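Local coordinates for protein Rab GDP-dissociation inhibitor (Saccharomyces cerevisiae, PDB 2BCG) that inhibits GDP release from the Rab GTPase SEC4 in the yeast secretory pathway and extracts GDP-bound YPT7 from vacuolar membranes, at residues Q114-Y119 with N326-Q331. Numbering follows the deposited sequence.
Sequences QVSGSY and NADSLQ
Tyr119 lies across the side chain of Leu330 at about a right angle, ring atom CD1 3.7 Å from Leu330 CD1. Gln331 O sits at the ring's edge and accepts the backbone N of Tyr119 at 2.8 Å, while Gln331 N donates to Gly117 O (N-H...O 161°). Gln331 thus bonds through both backbone groups, which makes a parallel bridge with Ser118. On the sheet face that these two residues share, Gln331 runs out extended to bring NE2 within 2.8 Å of Ser118 OG; the serine oxygen lies 4° from the amide plane. Tyr234 also takes NE2 and Ser421 binds OE1, fixing the amide's rotation.

Before the strands, Ser329 OG stands between its own N and carbonyl carbon (chi1 58°), where it accepts Ser116 N at 3.1 Å and donates to Asp328 OD2 at 2.9 Å. An alanine in place of Ser329 would probably cost Ser116 N its straighter bond, leaving the weak one to Ser329 O, and take this donor from the Asp328 carboxylate. A water joins Ser116 OG to Asp328 N.

The parallel pairing places strand 118-122 beside strand 330-334 within the mixed sheet of this Rab GDI fold, a few residues beyond the experimentally mapped YPT1-interacting region 108-114, which ends at Gln114.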
ATOM      1  N   GLN A 114     -12.250   7.702  -0.129  1.00 13.46           N
ATOM      2  CA  GLN A 114     -13.141   7.200  -1.173  1.00 13.58           C
ATOM      3  C   GLN A 114     -12.772   7.746  -2.536  1.00 13.01           C
ATOM      4  O   GLN A 114     -12.426   8.917  -2.682  1.00 15.50           O
ATOM      5  CB  GLN A 114     -14.573   7.632  -0.894  1.00 14.42           C
ATOM      6  CG  GLN A 114     -15.151   7.013   0.349  1.00 15.80           C
ATOM      7  CD  GLN A 114     -16.617   7.385   0.506  1.00 20.53           C
ATOM      8  OE1 GLN A 114     -16.983   8.229   1.338  1.00 23.36           O
ATOM      9  NE2 GLN A 114     -17.452   6.793  -0.323  1.00 21.45           N
ATOM     10  N   VAL A 115     -12.937   6.913  -3.545  1.00 12.89           N
ATOM     11  CA  VAL A 115     -12.856   7.397  -4.938  1.00 12.37           C
ATOM     12  C   VAL A 115     -14.235   8.010  -5.282  1.00 13.52           C
ATOM     13  O   VAL A 115     -15.273   7.454  -4.907  1.00 13.80           O
ATOM     14  CB  VAL A 115     -12.490   6.193  -5.852  1.00 12.71           C
ATOM     15  CG1 VAL A 115     -12.637   6.538  -7.339  1.00 13.26           C
ATOM     16  CG2 VAL A 115     -11.057   5.679  -5.522  1.00 12.38           C
ATOM     17  N   SER A 116     -14.242   9.152  -5.964  1.00 13.84           N
ATOM     18  CA  SER A 116     -15.507   9.922  -6.155  1.00 15.61           C
ATOM     19  C   SER A 116     -16.585   9.239  -6.978  1.00 16.43           C
ATOM     20  O   SER A 116     -17.805   9.474  -6.769  1.00 18.09           O
ATOM     21  CB  SER A 116     -15.216  11.291  -6.770  1.00 15.75           C
ATOM     22  OG  SER A 116     -14.168  11.906  -6.063  1.00 21.42           O
ATOM     23  N   GLY A 117     -16.187   8.398  -7.902  1.00 14.79           N
ATOM     24  CA  GLY A 117     -17.190   7.738  -8.741  1.00 14.11           C
ATOM     25  C   GLY A 117     -16.571   6.829  -9.754  1.00 14.28           C
ATOM     26  O   GLY A 117     -15.347   6.854  -9.934  1.00 14.12           O
ATOM     27  N   SER A 118     -17.421   6.027 -10.405  1.00 14.99           N
ATOM     28  CA  SER A 118     -17.031   5.164 -11.537  1.00 14.90           C
ATOM     29  C   SER A 118     -17.904   5.624 -12.698  1.00 14.52           C
ATOM     30  O   SER A 118     -19.126   5.765 -12.528  1.00 16.55           O
ATOM     31  CB  SER A 118     -17.271   3.683 -11.215  1.00 16.38           C
ATOM     32  OG  SER A 118     -17.009   2.845 -12.339  1.00 15.76           O
ATOM     33  N   TYR A 119     -17.275   5.864 -13.858  1.00 12.80           N
ATOM     34  CA  TYR A 119     -17.953   6.367 -15.076  1.00 13.19           C
ATOM     35  C   TYR A 119     -17.842   5.343 -16.159  1.00 13.13           C
ATOM     36  O   TYR A 119     -16.823   4.674 -16.261  1.00 13.52           O
ATOM     37  CB  TYR A 119     -17.297   7.665 -15.577  1.00 13.65           C
ATOM     38  CG  TYR A 119     -17.597   8.855 -14.708  1.00 13.61           C
ATOM     39  CD1 TYR A 119     -17.051   8.963 -13.436  1.00 14.56           C
ATOM     40  CD2 TYR A 119     -18.411   9.861 -15.168  1.00 13.88           C
ATOM     41  CE1 TYR A 119     -17.325  10.053 -12.631  1.00 16.54           C
ATOM     42  CE2 TYR A 119     -18.709  10.954 -14.373  1.00 16.45           C
ATOM     43  CZ  TYR A 119     -18.163  11.036 -13.099  1.00 15.34           C
ATOM     44  OH  TYR A 119     -18.424  12.133 -12.291  1.00 19.50           O
ATOM     45  N   ASN A 326     -15.454  17.796 -12.044  1.00 10.68           N
ATOM     46  CA  ASN A 326     -14.209  18.185 -11.346  1.00 11.18           C
ATOM     47  C   ASN A 326     -13.872  17.224 -10.197  1.00 11.65           C
ATOM     48  O   ASN A 326     -13.327  17.596  -9.162  1.00 12.12           O
ATOM     49  CB  ASN A 326     -14.215  19.637 -10.891  1.00 11.75           C
ATOM     50  CG  ASN A 326     -14.058  20.619 -12.051  1.00 13.23           C
ATOM     51  OD1 ASN A 326     -13.904  20.230 -13.216  1.00 14.71           O
ATOM     52  ND2 ASN A 326     -14.133  21.901 -11.728  1.00 15.77           N
ATOM     53  N   ALA A 327     -14.206  15.963 -10.407  1.00 11.64           N
ATOM     54  CA  ALA A 327     -13.925  14.911  -9.408  1.00 11.95           C
ATOM     55  C   ALA A 327     -12.447  14.873  -9.035  1.00 11.47           C
ATOM     56  O   ALA A 327     -11.588  15.041  -9.889  1.00 11.88           O
ATOM     57  CB  ALA A 327     -14.361  13.547  -9.961  1.00 13.57           C
ATOM     58  N   ASP A 328     -12.148  14.594  -7.768  1.00 11.72           N
ATOM     59  CA  ASP A 328     -10.748  14.463  -7.353  1.00 11.33           C
ATOM     60  C   ASP A 328     -10.157  13.110  -7.698  1.00 11.27           C
ATOM     61  O   ASP A 328      -8.925  12.976  -7.695  1.00 11.66           O
ATOM     62  CB  ASP A 328     -10.488  14.837  -5.877  1.00 13.29           C
ATOM     63  CG  ASP A 328     -11.166  13.924  -4.891  1.00 15.88           C
ATOM     64  OD1 ASP A 328     -11.427  14.413  -3.753  1.00 22.96           O
ATOM     65  OD2 ASP A 328     -11.412  12.737  -5.166  1.00 21.15           O
ATOM     66  N   SER A 329     -11.012  12.156  -8.048  1.00 10.18           N
ATOM     67  CA  SER A 329     -10.590  10.788  -8.327  1.00 10.07           C
ATOM     68  C   SER A 329     -11.756  10.093  -8.981  1.00 10.16           C
ATOM     69  O   SER A 329     -12.938  10.383  -8.672  1.00 10.51           O
ATOM     70  CB  SER A 329     -10.178  10.041  -7.042  1.00 10.44           C
ATOM     71  OG  SER A 329     -11.251  10.013  -6.081  1.00 12.00           O
ATOM     72  N   LEU A 330     -11.451   9.163  -9.865  1.00 10.49           N
ATOM     73  CA  LEU A 330     -12.514   8.389 -10.492  1.00 10.07           C
ATOM     74  C   LEU A 330     -11.932   7.222 -11.244  1.00 10.62           C
ATOM     75  O   LEU A 330     -10.718   7.184 -11.545  1.00  9.96           O
ATOM     76  CB  LEU A 330     -13.383   9.235 -11.439  1.00 11.55           C
ATOM     77  CG  LEU A 330     -12.648   9.828 -12.650  1.00 11.30           C
ATOM     78  CD1 LEU A 330     -13.466   9.701 -13.962  1.00 12.92           C
ATOM     79  CD2 LEU A 330     -12.194  11.291 -12.446  1.00 12.52           C
ATOM     80  N   GLN A 331     -12.810   6.286 -11.587  1.00 11.44           N
ATOM     81  CA  GLN A 331     -12.551   5.285 -12.594  1.00 11.18           C
ATOM     82  C   GLN A 331     -13.329   5.613 -13.859  1.00 11.48           C
ATOM     83  O   GLN A 331     -14.496   6.020 -13.762  1.00 12.26           O
ATOM     84  CB  GLN A 331     -13.031   3.917 -12.078  1.00 11.85           C
ATOM     85  CG  GLN A 331     -13.261   2.873 -13.183  1.00 12.40           C
ATOM     86  CD  GLN A 331     -13.484   1.511 -12.607  1.00 13.19           C
ATOM     87  OE1 GLN A 331     -12.567   0.678 -12.559  1.00 15.51           O
ATOM     88  NE2 GLN A 331     -14.709   1.262 -12.165  1.00 12.26           N
TER
HETATM   89  O   HOH W   1     -14.351  14.746  -5.840  1.00 21.17           O